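Local coordinates for ketol-acid reductoisomerase (uncultured archaeon GZfos26G2, PDB 4XDY) that converts (S)-2-acetolactate to (R)-2,3-dihydroxy-isovalerate by magnesium-dependent methyl migration and NADH-preferring reduction, a step in branched-chain amino acid biosynthesis, at the interface of chains A and B. Coordinates in Å, arbitrary orientation; residue numbers count along the deposited sequence, not the author numbering. Chains: chain A/B, Ketol-acid reductoisomerase.

Three patches of the homodimer interface are similarly spaced: C-alpha centres lie about 20 Å apart for contacts 1 and 2, 22 Å for contacts 2 and 3, and 23 Å for contacts 1 and 3. Helices 188-203 and 273-287 serve both contact 1 and contact 2, given by chain A in the first and chain B in the second. Each subunit thus meets its partner through the same two helices in both patches, interlocking the C-terminal domains. Contact 3 instead pairs helix 225-254 with its own copy. Contacts 1 and 2 each recur with chains exchanged, whereas contact 3 contains both halves of its pattern, as expected near the dyad.

Contact 1: the interface of chains A and B. Residues chain A 197, 272, 276, 279-280; chain B 213-214, 216-217, 220.
A:Lys276 reaches from helix 273-287 of chain A, which packs on helix 205-220 of chain B in the homodimer interface, and ends between two carboxylates. Its ammonium NZ forms hydrogen-bonded salt bridges with B:Glu216 OE1 at 2.8 Å and with B:Glu220 OE2, also at 2.8 Å. OE1 of B:Glu216 is met on its anti side, 26° out of the carboxylate plane, and OE2 of B:Glu220 on its syn side, 21° out of plane. Two acids one helical turn apart thus grip one cation, which would probably favour its charged form. The lysine gets there with CG anti to the backbone N (chi1 -169°) and the rest extended, crossing both glutamates at about a right angle.

Packing fills in beside this bridge. The lysine stem runs antiparallel to B:Val217, with A:Lys276 CG 3.6 Å from B:Val217 CG2, and crosses B:Asn213 roughly perpendicularly, the carboxamide OD1 of B:Asn213 lying 3.3 Å from A:Lys276 CB. The other valine branch, CG1, lies 3.7 Å from A:Phe197 CZ. Within chain A, A:Met279 CB sits in plane at that ring's edge. The lack of a side chain at B:Gly214 probably permits close approach of the sulfur: A:Met279 SD lies 3.7 Å from B:Gly214 CA.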
ATOM      1  N   PHE A 197     -16.895  -6.969  -3.874  1.00 17.95           N
ATOM      2  CA  PHE A 197     -16.917  -5.526  -3.640  1.00 18.48           C
ATOM      3  C   PHE A 197     -15.545  -4.947  -3.390  1.00 17.51           C
ATOM      4  O   PHE A 197     -15.163  -3.924  -3.989  1.00 17.30           O
ATOM      5  CB  PHE A 197     -17.817  -5.197  -2.421  1.00 19.32           C
ATOM      6  CG  PHE A 197     -17.770  -3.769  -2.052  1.00 17.93           C
ATOM      7  CD1 PHE A 197     -18.501  -2.855  -2.775  1.00 19.97           C
ATOM      8  CD2 PHE A 197     -16.963  -3.324  -1.050  1.00 19.51           C
ATOM      9  CE1 PHE A 197     -18.466  -1.493  -2.416  1.00 19.30           C
ATOM     10  CE2 PHE A 197     -16.857  -1.949  -0.729  1.00 19.01           C
ATOM     11  CZ  PHE A 197     -17.632  -1.032  -1.422  1.00 18.95           C
ATOM     12  N   GLY A 272     -15.481  11.703  -2.678  1.00 23.28           N
ATOM     13  CA  GLY A 272     -16.588  12.212  -1.884  1.00 22.72           C
ATOM     14  C   GLY A 272     -17.828  11.369  -1.914  1.00 22.37           C
ATOM     15  O   GLY A 272     -17.785  10.187  -2.245  1.00 21.03           O
ATOM     16  N   LYS A 276     -19.035   7.284  -2.870  1.00 19.54           N
ATOM     17  CA  LYS A 276     -19.678   6.367  -1.953  1.00 20.86           C
ATOM     18  C   LYS A 276     -20.968   5.775  -2.583  1.00 22.04           C
ATOM     19  O   LYS A 276     -21.261   4.560  -2.437  1.00 20.85           O
ATOM     20  CB  LYS A 276     -19.980   7.013  -0.611  1.00 20.79           C
ATOM     21  CG  LYS A 276     -20.411   6.028   0.450  1.00 21.77           C
ATOM     22  CD  LYS A 276     -20.636   6.674   1.835  1.00 22.70           C
ATOM     23  CE  LYS A 276     -21.086   5.704   2.866  1.00 23.05           C
ATOM     24  NZ  LYS A 276     -21.129   6.365   4.189  1.00 22.77           N
ATOM     25  N   MET A 279     -20.160   3.240  -5.095  1.00 18.55           N
ATOM     26  CA  MET A 279     -19.809   2.006  -4.334  1.00 20.13           C
ATOM     27  C   MET A 279     -21.037   1.213  -3.902  1.00 19.62           C
ATOM     28  O   MET A 279     -21.075  -0.009  -4.023  1.00 21.64           O
ATOM     29  CB  MET A 279     -18.946   2.339  -3.118  1.00 17.52           C
ATOM     30  CG  MET A 279     -17.537   2.779  -3.458  1.00 15.99           C
ATOM     31  SD  MET A 279     -16.649   3.063  -1.893  1.00 18.26           S
ATOM     32  CE  MET A 279     -14.919   3.178  -2.404  1.00 19.80           C
ATOM     33  N   LYS A 280     -22.039   1.904  -3.373  0.50 20.87           N
ATOM     34  CA  LYS A 280     -23.323   1.283  -3.030  0.50 19.99           C
ATOM     35  C   LYS A 280     -23.932   0.589  -4.220  0.50 20.85           C
ATOM     36  O   LYS A 280     -24.363  -0.572  -4.088  0.50 21.58           O
ATOM     37  CB  LYS A 280     -24.306   2.320  -2.484  0.50 20.36           C
ATOM     38  CG  LYS A 280     -23.999   2.727  -1.056  0.50 22.03           C
ATOM     39  CD  LYS A 280     -24.932   3.872  -0.602  0.50 22.98           C
ATOM     40  CE  LYS A 280     -24.349   4.613   0.576  0.50 24.82           C
ATOM     41  NZ  LYS A 280     -25.276   5.685   0.988  0.50 26.14           N
TER
ATOM     42  N   ASN B 213     -14.547   5.116   2.765  1.00 18.14           N
ATOM     43  CA  ASN B 213     -15.803   4.984   2.060  1.00 18.38           C
ATOM     44  C   ASN B 213     -16.171   3.542   1.779  1.00 17.86           C
ATOM     45  O   ASN B 213     -17.276   3.103   2.035  1.00 17.78           O
ATOM     46  CB  ASN B 213     -15.894   5.829   0.758  1.00 18.24           C
ATOM     47  CG  ASN B 213     -16.202   7.271   1.053  1.00 20.69           C
ATOM     48  OD1 ASN B 213     -17.357   7.637   1.333  1.00 21.15           O
ATOM     49  ND2 ASN B 213     -15.198   8.118   1.026  1.00 19.65           N
ATOM     50  N   GLY B 214     -15.198   2.744   1.343  1.00 17.29           N
ATOM     51  CA  GLY B 214     -15.439   1.331   1.146  1.00 18.34           C
ATOM     52  C   GLY B 214     -15.874   0.614   2.437  1.00 18.69           C
ATOM     53  O   GLY B 214     -16.774  -0.217   2.429  1.00 17.39           O
ATOM     54  N   GLU B 216     -17.194   1.938   5.089  1.00 20.02           N
ATOM     55  CA  GLU B 216     -18.542   2.424   5.498  1.00 20.77           C
ATOM     56  C   GLU B 216     -19.625   1.709   4.695  1.00 20.14           C
ATOM     57  O   GLU B 216     -20.698   1.365   5.232  1.00 21.15           O
ATOM     58  CB  GLU B 216     -18.623   3.954   5.358  1.00 18.57           C
ATOM     59  CG  GLU B 216     -17.858   4.705   6.410  1.00 21.01           C
ATOM     60  CD  GLU B 216     -17.976   6.225   6.272  1.00 21.69           C
ATOM     61  OE1 GLU B 216     -18.635   6.727   5.325  1.00 23.26           O
ATOM     62  OE2 GLU B 216     -17.254   6.910   7.034  1.00 21.01           O
ATOM     63  N   VAL B 217     -19.432   1.539   3.401  1.00 18.49           N
ATOM     64  CA  VAL B 217     -20.438   0.935   2.520  1.00 18.39           C
ATOM     65  C   VAL B 217     -20.691  -0.484   2.989  1.00 21.58           C
ATOM     66  O   VAL B 217     -21.850  -0.929   3.072  1.00 18.92           O
ATOM     67  CB  VAL B 217     -20.013   1.030   1.030  1.00 17.91           C
ATOM     68  CG1 VAL B 217     -20.821   0.091   0.125  1.00 21.30           C
ATOM     69  CG2 VAL B 217     -20.107   2.431   0.606  1.00 18.29           C
ATOM     70  N   GLU B 220     -22.431  -0.400   6.548  1.00 23.18           N
ATOM     71  CA  GLU B 220     -23.819   0.127   6.480  1.00 24.28           C
ATOM     72  C   GLU B 220     -24.678  -0.905   5.787  1.00 24.97           C
ATOM     73  O   GLU B 220     -25.891  -0.930   5.986  1.00 27.34           O
ATOM     74  CB  GLU B 220     -23.924   1.448   5.710  1.00 24.88           C
ATOM     75  CG  GLU B 220     -23.206   2.528   6.493  1.00 23.84           C
ATOM     76  CD  GLU B 220     -22.970   3.810   5.693  1.00 27.88           C
ATOM     77  OE1 GLU B 220     -23.517   3.952   4.630  1.00 28.64           O
ATOM     78  OE2 GLU B 220     -22.215   4.656   6.193  1.00 27.97           O
TER

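Contact 2: the interface of chains A and B. Residues chain A 258, 261-262, 266-267, 270; chain B 200-201, 282, 291.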
ATOM      1  N   THR A 258       1.445  19.718   7.163  1.00 15.54           N
ATOM      2  CA  THR A 258       0.964  20.230   5.886  1.00 15.87           C
ATOM      3  C   THR A 258       0.154  19.149   5.164  1.00 15.61           C
ATOM      4  O   THR A 258      -0.970  19.414   4.629  1.00 16.44           O
ATOM      5  CB  THR A 258       2.164  20.677   4.974  1.00 16.58           C
ATOM      6  OG1 THR A 258       2.882  21.689   5.677  1.00 16.28           O
ATOM      7  CG2 THR A 258       1.679  21.239   3.704  1.00 16.82           C
ATOM      8  N   TYR A 261      -3.169  18.218   7.141  1.00 16.96           N
ATOM      9  CA  TYR A 261      -4.142  19.254   6.782  1.00 17.95           C
ATOM     10  C   TYR A 261      -4.682  18.994   5.412  1.00 18.33           C
ATOM     11  O   TYR A 261      -5.894  18.976   5.191  1.00 17.37           O
ATOM     12  CB  TYR A 261      -3.548  20.634   6.858  1.00 18.12           C
ATOM     13  CG  TYR A 261      -4.517  21.707   6.405  1.00 18.14           C
ATOM     14  CD1 TYR A 261      -5.674  22.064   7.178  1.00 18.01           C
ATOM     15  CD2 TYR A 261      -4.263  22.428   5.280  1.00 17.77           C
ATOM     16  CE1 TYR A 261      -6.539  23.041   6.704  1.00 19.13           C
ATOM     17  CE2 TYR A 261      -5.124  23.398   4.832  1.00 20.32           C
ATOM     18  CZ  TYR A 261      -6.262  23.727   5.577  1.00 20.13           C
ATOM     19  OH  TYR A 261      -7.117  24.732   5.086  1.00 21.50           O
ATOM     20  N   GLY A 262      -3.811  18.778   4.427  1.00 15.74           N
ATOM     21  CA  GLY A 262      -4.269  18.512   3.067  1.00 16.64           C
ATOM     22  C   GLY A 262      -5.151  17.302   2.996  1.00 15.35           C
ATOM     23  O   GLY A 262      -6.135  17.295   2.249  1.00 16.85           O
ATOM     24  N   VAL A 266      -8.695  18.337   1.594  1.00 17.55           N
ATOM     25  CA  VAL A 266      -8.869  18.090   0.197  1.00 18.27           C
ATOM     26  C   VAL A 266      -9.293  16.651  -0.164  1.00 16.99           C
ATOM     27  O   VAL A 266      -9.970  16.432  -1.184  1.00 19.17           O
ATOM     28  CB  VAL A 266      -7.555  18.499  -0.549  1.00 17.76           C
ATOM     29  CG1 VAL A 266      -7.694  18.253  -2.026  1.00 19.92           C
ATOM     30  CG2 VAL A 266      -7.202  19.954  -0.263  1.00 19.58           C
ATOM     31  N   GLY A 267      -8.884  15.670   0.619  1.00 16.79           N
ATOM     32  CA  GLY A 267      -9.153  14.276   0.248  1.00 18.17           C
ATOM     33  C   GLY A 267     -10.594  14.039  -0.112  1.00 18.82           C
ATOM     34  O   GLY A 267     -10.887  13.414  -1.140  1.00 17.01           O
ATOM     35  N   ILE A 270     -11.930  15.060  -3.431  1.00 20.21           N
ATOM     36  CA  ILE A 270     -11.562  14.188  -4.561  1.00 19.43           C
ATOM     37  C   ILE A 270     -12.449  12.953  -4.566  1.00 18.81           C
ATOM     38  O   ILE A 270     -12.991  12.599  -5.573  1.00 19.45           O
ATOM     39  CB  ILE A 270     -10.031  13.787  -4.389  1.00 19.20           C
ATOM     40  CG1 ILE A 270      -9.176  15.066  -4.327  1.00 20.23           C
ATOM     41  CG2 ILE A 270      -9.653  12.852  -5.530  1.00 20.30           C
ATOM     42  CD1 ILE A 270      -9.411  16.075  -5.460  1.00 23.36           C
TER
ATOM     43  N   GLN B 200      -2.472  15.197  -1.070  1.00 16.34           N
ATOM     44  CA  GLN B 200      -3.847  15.571  -0.927  1.00 15.76           C
ATOM     45  C   GLN B 200      -4.765  14.602  -1.659  1.00 17.42           C
ATOM     46  O   GLN B 200      -5.758  14.155  -1.094  1.00 18.29           O
ATOM     47  CB  GLN B 200      -4.090  16.940  -1.552  1.00 15.41           C
ATOM     48  CG  GLN B 200      -3.634  18.082  -0.622  1.00 16.18           C
ATOM     49  CD  GLN B 200      -3.562  19.445  -1.250  1.00 14.93           C
ATOM     50  OE1 GLN B 200      -4.174  19.688  -2.253  1.00 17.60           O
ATOM     51  NE2 GLN B 200      -2.746  20.333  -0.694  1.00 17.01           N
ATOM     52  N   CYS B 201      -4.383  14.278  -2.912  1.00 16.14           N
ATOM     53  CA  CYS B 201      -5.272  13.624  -3.866  1.00 16.06           C
ATOM     54  C   CYS B 201      -5.099  12.125  -3.996  1.00 16.49           C
ATOM     55  O   CYS B 201      -5.981  11.424  -4.488  1.00 18.05           O
ATOM     56  CB  CYS B 201      -5.198  14.273  -5.238  1.00 19.12           C
ATOM     57  SG  CYS B 201      -5.702  16.005  -5.236  1.00 19.12           S
ATOM     58  N   ALA B 282      -7.995  20.630  -7.676  1.00 19.05           N
ATOM     59  CA  ALA B 282      -7.076  20.675  -6.572  1.00 17.84           C
ATOM     60  C   ALA B 282      -5.672  21.046  -6.984  1.00 18.15           C
ATOM     61  O   ALA B 282      -4.963  21.833  -6.270  1.00 19.19           O
ATOM     62  CB  ALA B 282      -7.074  19.344  -5.850  1.00 20.15           C
ATOM     63  N   PHE B 291      -4.520  27.124  -2.053  1.00 21.84           N
ATOM     64  CA  PHE B 291      -4.283  26.159  -0.982  1.00 18.66           C
ATOM     65  C   PHE B 291      -3.223  26.633   0.036  1.00 19.92           C
ATOM     66  O   PHE B 291      -3.407  26.541   1.261  1.00 19.61           O
ATOM     67  CB  PHE B 291      -3.852  24.789  -1.481  1.00 19.79           C
ATOM     68  CG  PHE B 291      -3.522  23.871  -0.331  1.00 18.83           C
ATOM     69  CD1 PHE B 291      -4.559  23.218   0.362  1.00 21.17           C
ATOM     70  CD2 PHE B 291      -2.218  23.758   0.151  1.00 18.91           C
ATOM     71  CE1 PHE B 291      -4.247  22.411   1.437  1.00 19.10           C
ATOM     72  CE2 PHE B 291      -1.922  22.988   1.218  1.00 19.42           C
ATOM     73  CZ  PHE B 291      -2.956  22.319   1.905  1.00 19.16           C
TER
HETATM   74  O   HOH W   1      -1.172  19.251   1.735  1.00 16.45           O
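A:Val266 and A:Ile270, one turn apart on helix 257-270, pack against chain B in the knotted C-terminal domain of the ketol-acid reductoisomerase family. Both branches of A:Val266 face B:Gln200, crossing its side chain obliquely; A:Val266 CG2 lies 3.8 Å from the amide carbon CD of B:Gln200. A:Ile270 turns its longer branch to B:Cys201, A:Ile270 CG1 lying 3.7 Å from the thiol SG of B:Cys201. The methyl of B:Ala282 bridges these two aliphatic residues, its CB 4.0 Å from A:Val266 CG1 and equally far from A:Ile270 CD1.

Farther out, the side chains of A:Tyr261 and B:Phe291 run past each other in opposite directions; their rings, tilted by about 40°, meet with A:Tyr261 CD2 3.6 Å from B:Phe291 CZ. B:Gln200, extended beyond CG (chi2 168°), passes A:Gly262 and, within chain B, carries NE2 over the centre of the B:Phe291 ring, 3.1 Å above its plane. No direct polar bond crosses this patch. Water 1 bridges it, 3.1 Å from B:Gln200 NE2 with 169° at hydrogen, and also reaches the carbonyl O of A:Thr258. An alanine in place of B:Gln200 would probably leave a gap beside A:Val266, the B:Phe291 face without its amide and the water without that partner.

Contact 3: the interface of chains A and B. Residues chain A 140, 237, 241; chain B 140, 237, 241.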
ATOM      1  N   GLU A 140       1.694 -13.000  -1.223  1.00 21.25           N
ATOM      2  CA  GLU A 140       1.939 -12.248   0.016  1.00 23.42           C
ATOM      3  C   GLU A 140       1.484 -13.109   1.229  1.00 21.32           C
ATOM      4  O   GLU A 140       2.087 -13.044   2.270  1.00 21.81           O
ATOM      5  CB  GLU A 140       1.212 -10.904  -0.035  1.00 24.16           C
ATOM      6  CG  GLU A 140       1.598 -10.083  -1.275  1.00 25.58           C
ATOM      7  CD  GLU A 140       3.082 -10.156  -1.594  1.00 27.06           C
ATOM      8  OE1 GLU A 140       3.828  -9.536  -0.809  1.00 22.51           O
ATOM      9  OE2 GLU A 140       3.496 -10.788  -2.632  1.00 25.87           O
ATOM     10  N   LYS A 237       3.174   2.600  -1.422  1.00 17.79           N
ATOM     11  CA  LYS A 237       3.522   1.479  -0.561  1.00 18.72           C
ATOM     12  C   LYS A 237       4.054   1.906   0.782  1.00 19.25           C
ATOM     13  O   LYS A 237       3.797   1.287   1.846  1.00 18.04           O
ATOM     14  CB  LYS A 237       4.554   0.600  -1.317  1.00 20.13           C
ATOM     15  CG  LYS A 237       5.065  -0.633  -0.544  1.00 20.54           C
ATOM     16  CD  LYS A 237       6.386  -0.419   0.177  1.00 23.30           C
ATOM     17  CE  LYS A 237       7.010  -1.753   0.547  1.00 22.61           C
ATOM     18  NZ  LYS A 237       6.246  -2.504   1.583  1.00 22.09           N
ATOM     19  N   ASP A 241       1.995   1.106   4.225  1.00 17.37           N
ATOM     20  CA  ASP A 241       2.694   0.371   5.300  1.00 19.77           C
ATOM     21  C   ASP A 241       2.426   0.983   6.681  1.00 21.12           C
ATOM     22  O   ASP A 241       2.240   0.252   7.640  1.00 19.26           O
ATOM     23  CB  ASP A 241       4.207   0.283   5.064  1.00 18.99           C
ATOM     24  CG  ASP A 241       4.581  -0.785   4.007  1.00 19.92           C
ATOM     25  OD1 ASP A 241       3.699  -1.563   3.563  1.00 20.85           O
ATOM     26  OD2 ASP A 241       5.781  -0.830   3.630  1.00 21.96           O
TER
ATOM     27  N   GLU B 140       9.851   5.315   6.958  1.00 17.74           N
ATOM     28  CA  GLU B 140      10.070   4.311   5.927  1.00 19.18           C
ATOM     29  C   GLU B 140      11.345   4.594   5.145  1.00 19.52           C
ATOM     30  O   GLU B 140      12.030   3.658   4.655  1.00 20.61           O
ATOM     31  CB  GLU B 140       8.840   4.198   5.010  1.00 17.78           C
ATOM     32  CG  GLU B 140       7.515   4.013   5.797  1.00 20.41           C
ATOM     33  CD  GLU B 140       7.643   2.982   6.918  1.00 23.56           C
ATOM     34  OE1 GLU B 140       7.779   1.767   6.561  1.00 24.37           O
ATOM     35  OE2 GLU B 140       7.580   3.333   8.187  1.00 23.94           O
ATOM     36  N   LYS B 237      -2.262  -3.248   1.904  1.00 17.16           N
ATOM     37  CA  LYS B 237      -0.812  -3.306   1.974  1.00 19.33           C
ATOM     38  C   LYS B 237      -0.278  -4.431   1.087  1.00 19.49           C
ATOM     39  O   LYS B 237       0.729  -4.285   0.381  1.00 18.80           O
ATOM     40  CB  LYS B 237      -0.394  -3.521   3.432  1.00 19.76           C
ATOM     41  CG  LYS B 237       1.117  -3.595   3.706  1.00 23.17           C
ATOM     42  CD  LYS B 237       1.686  -5.022   3.756  1.00 23.80           C
ATOM     43  CE  LYS B 237       3.069  -5.074   4.452  1.00 24.66           C
ATOM     44  NZ  LYS B 237       4.040  -4.417   3.591  1.00 21.72           N
ATOM     45  N   ASP B 241       1.981  -3.813  -2.270  1.00 17.29           N
ATOM     46  CA  ASP B 241       3.327  -4.350  -2.347  1.00 18.93           C
ATOM     47  C   ASP B 241       3.598  -4.964  -3.718  1.00 18.71           C
ATOM     48  O   ASP B 241       4.717  -4.844  -4.230  1.00 20.89           O
ATOM     49  CB  ASP B 241       3.552  -5.431  -1.235  1.00 20.59           C
ATOM     50  CG  ASP B 241       3.790  -4.811   0.158  1.00 21.49           C
ATOM     51  OD1 ASP B 241       3.910  -3.561   0.250  1.00 20.00           O
ATOM     52  OD2 ASP B 241       3.928  -5.634   1.107  1.00 22.09           O
TER
HETATM   53  O   HOH W   2       1.980  -1.303   1.010  1.00 22.89           O
HETATM   54  O   HOH W   3       7.638   1.070   4.007  1.00 23.93           O
HETATM   55  O   HOH W   4       2.806  -8.144   1.187  1.00 26.97           O
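A:Lys237 and B:Lys237 lie side by side and point the same way, each slanting across the partner chain's aspartate, B:Asp241 or A:Asp241. Bends at chi2 (-96° in both chains) and again at chi4 curl each lysine so that its ammonium reaches both aspartates. A:Lys237 NZ bonds to B:Asp241 OD1 at 2.9 Å, approaching from above the carboxylate plane, 42° out of it. Within its own chain, A:Lys237 NZ meets the syn lone pair of A:Asp241 OD2 at 2.7 Å. B:Lys237 repeats both salt bridges with chains exchanged, closing a ring of four charged residues, two lysines alternating with two aspartates. A:Lys237 NZ and B:Lys237 NZ approach to 3.5 Å; the carboxylates would probably offset their repulsion.

Water 2 lies between the halves, 3.1 Å from OD1 of A:Asp241 and of B:Asp241, and 3.3 Å from the carbonyl O of A:Lys237 and of B:Lys237. The carboxylate planes of A:Glu140 and B:Asp241 stand 87° apart. Water 4 joins them, 2.6 Å from A:Glu140 OE1 and 2.8 Å from B:Asp241 OD2; water 3 links A:Asp241 OD2 and B:Glu140 OE1.

A:Asp241 follows A:Lys237 by one turn on helix 225-254, which meets its own copy around the two-fold, while A:Glu140 and B:Glu140 come from helix 138-146 of the flanking Rossmann domains.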